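Local structure of 3-oxo-tetronate kinase (Haemophilus influenzae, 1YZY) at residues L2-A12 / D42-R51; C74-C82 / F214-G224. The protein catalyses the ATP-dependent phosphorylation of 3-oxo-tetronate to 3-oxo-tetronate 4-phosphate, as a member of the four-carbon acid sugar kinase family. All blocks are in the same frame, centred on the assembly; numbering follows the deposited sequence.

In the fold
Both contacts lie in the sugar-binding N-terminal domain and belong to one run of parallel strands, ordered 216-219, 77-80, 3-6, 43-47. Interaction 1 pairs 3-6 with 43-47; interaction 2 pairs 77-80 with 216-219. Their centres are about 10 Å apart, and the seam between them is itself a strand pairing, in which the backbone N of G3 and of I5 probably bond to the O of Q76 and of Y78. Along the chain interaction 1 is complete before interaction 2 opens, and 131 residues separate 74-82 from 214-224. Helix 9-20 touches both, packing on V4 and V45 in one and on Y78 and K80 in the other, so the two contacts share a helical cover.

Interaction 1 (L2-A12 / D42-R51); sequences LGVIADDFTGA and DAIVISLKSR
The guanidinium of R51 is held by two consecutive aspartates, one on each terminal nitrogen: NH1 makes a salt bridge of 2.6 Å to D7 OD2, and NH2 one of 2.8 Å to D8 OD2. Neither acid meets it flat. The D7 carboxylate is turned 75° against the guanidinium plane, while D8 runs alongside the arginine and lays its CB over one face of the group. R51 gets there by leaving its backbone with CG anti to N and then bending at chi3 (-72°), which brings its end to the D7 and D8 carboxylates. The other oxygen of D8 does a second job: as N-cap of helix 9-20 it takes the N-H of G11, which comes from above the carboxylate plane, at 2.9 Å from OD1.

Ahead of D7 and D8 in the chain, strand 3-6 pairs in parallel with 43-47. V4 uses both its backbone N and its O, the N on I44 O at 2.8 Å and the O on I46 N at 2.9 Å, and the ladder closes with L48 N on A6 O. V4 and V45 stand side by side on the face covered by helix 9-20, V4 CB 3.8 Å from V45 CG2. At the start of that helix A12 sets its CB against S47 CB and also touches V45 CG1. On the reverse face I5 CG2 meets L48 CD1 at 3.8 Å, near helix 55-71. F9 turns a ring edge to S47 OG, and its side chain is about 9 Å from G355, an ATP-binding residue by similarity.

Because R51 ties the two acids together while D8 OD1 caps the helix, the loop after strand 3-6 and the first helical turn are fixed against each other.

Interaction 2 (C74-C82 / F214-G224); sequences CTQFYFKYC and FKLVTGGSGLG
Y78 reaches across to the turn after strand 216-219, and its hydroxyl is used twice there: OH donates to G220 O at 2.6 Å and accepts a weak bond from G224 N. The donor sits above the carbonyl plane of G220, 36° out of it. With CG anti to the backbone N (chi1 -168°), the ring passes with V217 O over one face and reaches the first turn of helix 221-232, where L223 CB lies 3.5 Å from the hydroxyl.

Y81 uses its own hydroxyl on the other face of the sheet, donating to T218 OG1 at 2.7 Å; that oxygen is also bonded to V110 O, so T218 OG1 is bonded both to Y81 and to V110 of strand 109-111. The Y81 ring carries G219 O over one face, offset toward the rim, and the same carbonyl takes the N-H of Y81 at 3.0 Å.

Strands 77-80 and 216-219 form a parallel ladder, F77 N to K215 O, V217 N to F77 O, F79 N to V217 O and G219 N to F79 O. Strand 216-219 ends at G219 and passes through G220 into helix 221-232, a strand-turn-helix arrangement; at the backbone angles of G219 a CB would be jammed against the preceding carbonyl.

K80 folds back, bent at chi2 and chi4, so that NZ gives its bond to Y81 O at 2.7 Å, while its CD and CE lie along G220 and S221. S221 OG is satisfied by D14 of helix 9-20. At the opposite end, where the strands begin, two side chains meet backbone carbonyls: Q76 NE2 donates to F214 O in the carbonyl plane, and K215 NZ to T75 O, each at 3.0 Å.

Interaction 1 (L2-A12 / D42-R51)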
loop_
_atom_site.group_PDB
_atom_site.type_symbol
_atom_site.label_atom_id
_atom_site.label_comp_id
_atom_site.label_asym_id
_atom_site.label_seq_id
_atom_site.Cartn_x
_atom_site.Cartn_y
_atom_site.Cartn_z
ATOM N N LEU A 2 -16.977 -2.013 -0.197
ATOM C CA LEU A 2 -15.911 -2.659 0.634
ATOM C C LEU A 2 -14.978 -1.639 1.271
ATOM O O LEU A 2 -14.298 -0.892 0.572
ATOM C CB LEU A 2 -15.072 -3.639 -0.201
ATOM C CG LEU A 2 -13.906 -4.358 0.512
ATOM C CD1 LEU A 2 -14.414 -5.388 1.520
ATOM C CD2 LEU A 2 -13.019 -5.052 -0.506
ATOM N N GLY A 3 -14.936 -1.633 2.600
ATOM C CA GLY A 3 -14.072 -0.712 3.309
ATOM C C GLY A 3 -12.913 -1.426 3.970
ATOM O O GLY A 3 -13.114 -2.267 4.831
ATOM N N VAL A 4 -11.694 -1.103 3.564
ATOM C CA VAL A 4 -10.519 -1.727 4.143
ATOM C C VAL A 4 -9.867 -0.769 5.126
ATOM O O VAL A 4 -9.750 0.426 4.851
ATOM C CB VAL A 4 -9.497 -2.088 3.054
ATOM C CG1 VAL A 4 -8.279 -2.774 3.670
ATOM C CG2 VAL A 4 -10.157 -2.971 1.977
ATOM N N ILE A 5 -9.488 -1.287 6.288
ATOM C CA ILE A 5 -8.823 -0.499 7.313
ATOM C C ILE A 5 -7.461 -1.130 7.517
ATOM O O ILE A 5 -7.345 -2.157 8.179
ATOM C CB ILE A 5 -9.597 -0.520 8.633
ATOM C CG1 ILE A 5 -10.979 0.097 8.431
ATOM C CG2 ILE A 5 -8.829 0.254 9.705
ATOM C CD1 ILE A 5 -11.875 -0.001 9.633
ATOM N N ALA A 6 -6.437 -0.525 6.926
ATOM C CA ALA A 6 -5.081 -1.047 7.018
ATOM C C ALA A 6 -4.243 -0.431 8.141
ATOM O O ALA A 6 -4.286 0.780 8.363
ATOM C CB ALA A 6 -4.394 -0.880 5.692
ATOM N N ASP A 7 -3.452 -1.273 8.807
ATOM C CA ASP A 7 -2.609 -0.862 9.928
ATOM C C ASP A 7 -1.219 -0.305 9.586
ATOM O O ASP A 7 -0.361 -0.152 10.465
ATOM C CB ASP A 7 -2.507 -2.001 10.965
ATOM C CG ASP A 7 -1.531 -3.106 10.563
ATOM O OD1 ASP A 7 -1.330 -3.370 9.355
ATOM O OD2 ASP A 7 -0.954 -3.718 11.483
ATOM N N ASP A 8 -0.961 -0.110 8.299
ATOM C CA ASP A 8 0.303 0.480 7.856
ATOM C C ASP A 8 0.203 0.906 6.391
ATOM O O ASP A 8 -0.711 0.482 5.677
ATOM C CB ASP A 8 1.509 -0.443 8.127
ATOM C CG ASP A 8 1.742 -1.465 7.031
ATOM O OD1 ASP A 8 0.755 -1.910 6.408
ATOM O OD2 ASP A 8 2.920 -1.826 6.810
ATOM N N PHE A 9 1.147 1.734 5.954
ATOM C CA PHE A 9 1.144 2.240 4.590
ATOM C C PHE A 9 1.453 1.203 3.511
ATOM O O PHE A 9 0.725 1.095 2.531
ATOM C CB PHE A 9 2.095 3.437 4.460
ATOM C CG PHE A 9 2.000 4.128 3.141
ATOM C CD1 PHE A 9 0.863 4.861 2.811
ATOM C CD2 PHE A 9 3.011 3.991 2.198
ATOM C CE1 PHE A 9 0.731 5.440 1.562
ATOM C CE2 PHE A 9 2.886 4.567 0.944
ATOM C CZ PHE A 9 1.742 5.292 0.625
ATOM N N THR A 10 2.566 0.489 3.669
ATOM C CA THR A 10 2.973 -0.535 2.712
ATOM C C THR A 10 1.851 -1.572 2.497
ATOM O O THR A 10 1.584 -2.007 1.365
ATOM C CB THR A 10 4.241 -1.258 3.196
ATOM O OG1 THR A 10 5.173 -0.303 3.718
ATOM C CG2 THR A 10 4.900 -1.990 2.047
ATOM N N GLY A 11 1.234 -1.995 3.599
ATOM C CA GLY A 11 0.150 -2.951 3.529
ATOM C C GLY A 11 -1.066 -2.366 2.840
ATOM O O GLY A 11 -1.747 -3.069 2.089
ATOM N N ALA A 12 -1.377 -1.101 3.124
ATOM C CA ALA A 12 -2.526 -0.453 2.492
ATOM C C ALA A 12 -2.323 -0.375 0.979
ATOM O O ALA A 12 -3.248 -0.640 0.216
ATOM C CB ALA A 12 -2.760 0.934 3.074
ATOM N N ASP A 42 -15.645 0.786 -5.836
ATOM C CA ASP A 42 -15.961 -0.534 -5.300
ATOM C C ASP A 42 -15.311 -0.787 -3.948
ATOM O O ASP A 42 -15.844 -1.540 -3.132
ATOM C CB ASP A 42 -15.498 -1.632 -6.265
ATOM C CG ASP A 42 -16.148 -1.539 -7.622
ATOM O OD1 ASP A 42 -17.355 -1.214 -7.696
ATOM O OD2 ASP A 42 -15.445 -1.811 -8.620
ATOM N N ALA A 43 -14.138 -0.200 -3.737
ATOM C CA ALA A 43 -13.398 -0.373 -2.491
ATOM C C ALA A 43 -12.641 0.886 -2.057
ATOM O O ALA A 43 -12.118 1.632 -2.885
ATOM C CB ALA A 43 -12.419 -1.552 -2.626
ATOM N N ILE A 44 -12.616 1.134 -0.755
ATOM C CA ILE A 44 -11.887 2.269 -0.219
ATOM C C ILE A 44 -10.990 1.731 0.879
ATOM O O ILE A 44 -11.464 1.064 1.790
ATOM C CB ILE A 44 -12.815 3.336 0.388
ATOM C CG1 ILE A 44 -13.829 3.818 -0.652
ATOM C CG2 ILE A 44 -11.985 4.521 0.884
ATOM C CD1 ILE A 44 -14.911 4.711 -0.081
ATOM N N VAL A 45 -9.691 1.974 0.752
ATOM C CA VAL A 45 -8.710 1.538 1.731
ATOM C C VAL A 45 -8.192 2.739 2.538
ATOM O O VAL A 45 -7.736 3.719 1.960
ATOM C CB VAL A 45 -7.485 0.896 1.033
ATOM C CG1 VAL A 45 -6.498 0.382 2.066
ATOM C CG2 VAL A 45 -7.914 -0.225 0.107
ATOM N N ILE A 46 -8.282 2.679 3.863
ATOM C CA ILE A 46 -7.760 3.761 4.700
ATOM C C ILE A 46 -6.465 3.298 5.365
ATOM O O ILE A 46 -6.444 2.317 6.097
ATOM C CB ILE A 46 -8.776 4.245 5.771
ATOM C CG1 ILE A 46 -9.952 4.940 5.090
ATOM C CG2 ILE A 46 -8.105 5.226 6.752
ATOM C CD1 ILE A 46 -10.975 5.478 6.053
ATOM N N SER A 47 -5.378 3.981 5.030
ATOM C CA SER A 47 -4.043 3.700 5.545
ATOM C C SER A 47 -3.795 4.397 6.885
ATOM O O SER A 47 -3.947 5.621 7.000
ATOM C CB SER A 47 -3.003 4.143 4.503
ATOM O OG SER A 47 -1.833 4.684 5.093
ATOM N N LEU A 48 -3.437 3.610 7.899
ATOM C CA LEU A 48 -3.157 4.138 9.234
ATOM C C LEU A 48 -1.721 3.822 9.648
ATOM O O LEU A 48 -0.931 3.302 8.853
ATOM C CB LEU A 48 -4.128 3.548 10.265
ATOM C CG LEU A 48 -5.643 3.741 10.112
ATOM C CD1 LEU A 48 -6.376 2.819 11.078
ATOM C CD2 LEU A 48 -6.041 5.190 10.355
ATOM N N LYS A 49 -1.369 4.214 10.868
ATOM C CA LYS A 49 -0.044 3.956 11.432
ATOM C C LYS A 49 -0.323 3.257 12.764
ATOM O O LYS A 49 0.275 3.580 13.794
ATOM C CB LYS A 49 0.704 5.275 11.692
ATOM C CG LYS A 49 1.015 6.135 10.459
ATOM C CD LYS A 49 1.622 7.482 10.882
ATOM C CE LYS A 49 1.729 8.481 9.725
ATOM N NZ LYS A 49 2.847 8.192 8.781
ATOM N N SER A 50 -1.195 2.256 12.716
ATOM C CA SER A 50 -1.621 1.535 13.905
ATOM C C SER A 50 -1.107 0.102 14.047
ATOM O O SER A 50 -1.834 -0.732 14.592
ATOM C CB SER A 50 -3.141 1.474 13.906
ATOM O OG SER A 50 -3.613 0.977 12.665
ATOM N N ARG A 51 0.127 -0.188 13.648
ATOM C CA ARG A 51 0.629 -1.545 13.850
ATOM C C ARG A 51 1.187 -1.757 15.266
ATOM O O ARG A 51 1.010 -2.834 15.855
ATOM C CB ARG A 51 1.692 -1.894 12.796
ATOM C CG ARG A 51 2.198 -3.341 12.888
ATOM C CD ARG A 51 3.499 -3.545 12.066
ATOM N NE ARG A 51 3.392 -3.537 10.606
ATOM C CZ ARG A 51 2.363 -4.017 9.913
ATOM N NH1 ARG A 51 1.318 -4.568 10.533
ATOM N NH2 ARG A 51 2.359 -3.920 8.593
#

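Interaction 2 (C74-C82 / F214-G224)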
loop_
_atom_site.group_PDB
_atom_site.type_symbol
_atom_site.label_atom_id
_atom_site.label_comp_id
_atom_site.label_asym_id
_atom_site.label_seq_id
_atom_site.Cartn_x
_atom_site.Cartn_y
_atom_site.Cartn_z
ATOM N N CYS A 74 -19.528 2.223 2.400
ATOM C CA CYS A 74 -19.120 0.843 2.623
ATOM C C CYS A 74 -20.048 -0.041 3.461
ATOM O O CYS A 74 -20.532 0.387 4.515
ATOM C CB CYS A 74 -17.732 0.904 3.253
ATOM S SG CYS A 74 -16.459 1.673 2.209
ATOM N N THR A 75 -20.307 -1.261 2.989
ATOM C CA THR A 75 -21.179 -2.185 3.716
ATOM C C THR A 75 -20.456 -3.421 4.246
ATOM O O THR A 75 -20.998 -4.153 5.081
ATOM C CB THR A 75 -22.439 -2.610 2.891
ATOM O OG1 THR A 75 -22.058 -3.302 1.693
ATOM C CG2 THR A 75 -23.266 -1.392 2.527
ATOM N N GLN A 76 -19.234 -3.649 3.775
ATOM C CA GLN A 76 -18.449 -4.786 4.232
ATOM C C GLN A 76 -17.083 -4.270 4.645
ATOM O O GLN A 76 -16.479 -3.489 3.921
ATOM C CB GLN A 76 -18.321 -5.846 3.135
ATOM C CG GLN A 76 -17.522 -7.064 3.585
ATOM C CD GLN A 76 -17.607 -8.233 2.624
ATOM O OE1 GLN A 76 -17.681 -8.059 1.405
ATOM N NE2 GLN A 76 -17.572 -9.439 3.170
ATOM N N PHE A 77 -16.576 -4.734 5.781
ATOM C CA PHE A 77 -15.297 -4.251 6.275
ATOM C C PHE A 77 -14.194 -5.279 6.351
ATOM O O PHE A 77 -14.441 -6.453 6.626
ATOM C CB PHE A 77 -15.509 -3.548 7.609
ATOM C CG PHE A 77 -16.581 -2.505 7.546
ATOM C CD1 PHE A 77 -16.272 -1.192 7.193
ATOM C CD2 PHE A 77 -17.918 -2.861 7.714
ATOM C CE1 PHE A 77 -17.278 -0.255 6.997
ATOM C CE2 PHE A 77 -18.933 -1.933 7.519
ATOM C CZ PHE A 77 -18.611 -0.625 7.158
ATOM N N TYR A 78 -12.969 -4.812 6.138
ATOM C CA TYR A 78 -11.798 -5.664 6.130
ATOM C C TYR A 78 -10.665 -5.027 6.922
ATOM O O TYR A 78 -10.144 -3.986 6.530
ATOM C CB TYR A 78 -11.359 -5.859 4.679
ATOM C CG TYR A 78 -10.331 -6.942 4.446
ATOM C CD1 TYR A 78 -10.680 -8.122 3.784
ATOM C CD2 TYR A 78 -9.012 -6.794 4.867
ATOM C CE1 TYR A 78 -9.749 -9.131 3.553
ATOM C CE2 TYR A 78 -8.064 -7.804 4.638
ATOM C CZ TYR A 78 -8.444 -8.968 3.981
ATOM O OH TYR A 78 -7.535 -9.973 3.746
ATOM N N PHE A 79 -10.293 -5.651 8.036
ATOM C CA PHE A 79 -9.194 -5.181 8.871
ATOM C C PHE A 79 -7.934 -5.858 8.347
ATOM O O PHE A 79 -7.723 -7.044 8.562
ATOM C CB PHE A 79 -9.449 -5.555 10.341
ATOM C CG PHE A 79 -8.308 -5.222 11.270
ATOM C CD1 PHE A 79 -7.398 -4.212 10.959
ATOM C CD2 PHE A 79 -8.129 -5.944 12.443
ATOM C CE1 PHE A 79 -6.327 -3.936 11.795
ATOM C CE2 PHE A 79 -7.062 -5.678 13.287
ATOM C CZ PHE A 79 -6.155 -4.672 12.964
ATOM N N LYS A 80 -7.095 -5.090 7.667
ATOM C CA LYS A 80 -5.862 -5.587 7.076
ATOM C C LYS A 80 -4.606 -5.367 7.907
ATOM O O LYS A 80 -4.251 -4.236 8.229
ATOM C CB LYS A 80 -5.693 -4.961 5.684
ATOM C CG LYS A 80 -4.272 -4.904 5.143
ATOM C CD LYS A 80 -3.906 -6.144 4.395
ATOM C CE LYS A 80 -2.523 -6.033 3.801
ATOM N NZ LYS A 80 -1.437 -6.050 4.816
ATOM N N TYR A 81 -3.905 -6.458 8.199
ATOM C CA TYR A 81 -2.666 -6.419 8.963
ATOM C C TYR A 81 -1.546 -7.145 8.208
ATOM O O TYR A 81 -1.728 -7.551 7.063
ATOM C CB TYR A 81 -2.871 -6.977 10.377
ATOM C CG TYR A 81 -3.719 -8.226 10.450
ATOM C CD1 TYR A 81 -3.239 -9.450 9.985
ATOM C CD2 TYR A 81 -4.998 -8.187 10.995
ATOM C CE1 TYR A 81 -4.012 -10.603 10.062
ATOM C CE2 TYR A 81 -5.780 -9.332 11.078
ATOM C CZ TYR A 81 -5.278 -10.541 10.611
ATOM O OH TYR A 81 -6.034 -11.690 10.714
ATOM N N CYS A 82 -0.379 -7.287 8.824
ATOM C CA CYS A 82 0.739 -7.926 8.142
ATOM C C CYS A 82 0.573 -9.441 7.994
ATOM O O CYS A 82 -0.091 -10.089 8.818
ATOM C CB CYS A 82 2.052 -7.596 8.856
ATOM S SG CYS A 82 3.565 -7.896 7.894
ATOM N N PHE A 214 -20.055 -12.018 5.461
ATOM C CA PHE A 214 -19.508 -11.555 6.729
ATOM C C PHE A 214 -19.463 -10.021 6.718
ATOM O O PHE A 214 -19.031 -9.414 5.740
ATOM C CB PHE A 214 -18.086 -12.083 6.921
ATOM C CG PHE A 214 -18.010 -13.415 7.611
ATOM C CD1 PHE A 214 -18.826 -14.472 7.219
ATOM C CD2 PHE A 214 -17.082 -13.624 8.624
ATOM C CE1 PHE A 214 -18.711 -15.720 7.827
ATOM C CE2 PHE A 214 -16.959 -14.869 9.238
ATOM C CZ PHE A 214 -17.774 -15.918 8.837
ATOM N N LYS A 215 -19.923 -9.407 7.806
ATOM C CA LYS A 215 -19.927 -7.951 7.949
ATOM C C LYS A 215 -18.480 -7.487 8.117
ATOM O O LYS A 215 -18.133 -6.358 7.763
ATOM C CB LYS A 215 -20.722 -7.570 9.193
ATOM C CG LYS A 215 -21.505 -6.298 9.094
ATOM C CD LYS A 215 -22.783 -6.517 8.321
ATOM C CE LYS A 215 -23.587 -5.224 8.205
ATOM N NZ LYS A 215 -22.889 -4.144 7.430
ATOM N N LEU A 216 -17.661 -8.367 8.696
ATOM C CA LEU A 216 -16.245 -8.110 8.948
ATOM C C LEU A 216 -15.321 -9.326 8.761
ATOM O O LEU A 216 -15.640 -10.437 9.180
ATOM C CB LEU A 216 -16.062 -7.586 10.379
ATOM C CG LEU A 216 -14.617 -7.466 10.867
ATOM C CD1 LEU A 216 -13.913 -6.336 10.122
ATOM C CD2 LEU A 216 -14.584 -7.227 12.361
ATOM N N VAL A 217 -14.179 -9.103 8.120
ATOM C CA VAL A 217 -13.186 -10.147 7.927
ATOM C C VAL A 217 -11.813 -9.524 8.198
ATOM O O VAL A 217 -11.660 -8.308 8.119
ATOM C CB VAL A 217 -13.233 -10.767 6.496
ATOM C CG1 VAL A 217 -14.629 -11.294 6.177
ATOM C CG2 VAL A 217 -12.800 -9.776 5.464
ATOM N N THR A 218 -10.831 -10.347 8.554
ATOM C CA THR A 218 -9.482 -9.859 8.834
ATOM C C THR A 218 -8.421 -10.718 8.130
ATOM O O THR A 218 -8.687 -11.862 7.743
ATOM C CB THR A 218 -9.171 -9.810 10.372
ATOM O OG1 THR A 218 -8.712 -11.088 10.832
ATOM C CG2 THR A 218 -10.397 -9.404 11.175
ATOM N N GLY A 219 -7.256 -10.132 7.877
ATOM C CA GLY A 219 -6.196 -10.879 7.232
ATOM C C GLY A 219 -5.161 -10.017 6.546
ATOM O O GLY A 219 -5.080 -8.815 6.794
ATOM N N GLY A 220 -4.310 -10.654 5.749
ATOM C CA GLY A 220 -3.297 -9.933 5.001
ATOM C C GLY A 220 -3.889 -9.528 3.660
ATOM O O GLY A 220 -5.051 -9.123 3.589
ATOM N N SER A 221 -3.102 -9.619 2.594
ATOM C CA SER A 221 -3.610 -9.261 1.271
ATOM C C SER A 221 -4.224 -10.458 0.543
ATOM O O SER A 221 -5.056 -10.286 -0.348
ATOM C CB SER A 221 -2.498 -8.671 0.419
ATOM O OG SER A 221 -1.985 -7.487 0.994
ATOM N N GLY A 222 -3.765 -11.661 0.892
ATOM C CA GLY A 222 -4.261 -12.875 0.268
ATOM C C GLY A 222 -5.766 -13.020 0.168
ATOM O O GLY A 222 -6.292 -13.259 -0.919
ATOM N N LEU A 223 -6.470 -12.921 1.288
ATOM C CA LEU A 223 -7.924 -13.060 1.265
ATOM C C LEU A 223 -8.600 -11.930 0.518
ATOM O O LEU A 223 -9.561 -12.156 -0.226
ATOM C CB LEU A 223 -8.494 -13.134 2.684
ATOM C CG LEU A 223 -10.022 -13.146 2.780
ATOM C CD1 LEU A 223 -10.584 -14.390 2.096
ATOM C CD2 LEU A 223 -10.452 -13.099 4.231
ATOM N N GLY A 224 -8.140 -10.709 0.781
ATOM C CA GLY A 224 -8.710 -9.536 0.144
ATOM C C GLY A 224 -8.684 -9.644 -1.360
ATOM O O GLY A 224 -9.618 -9.196 -2.022
#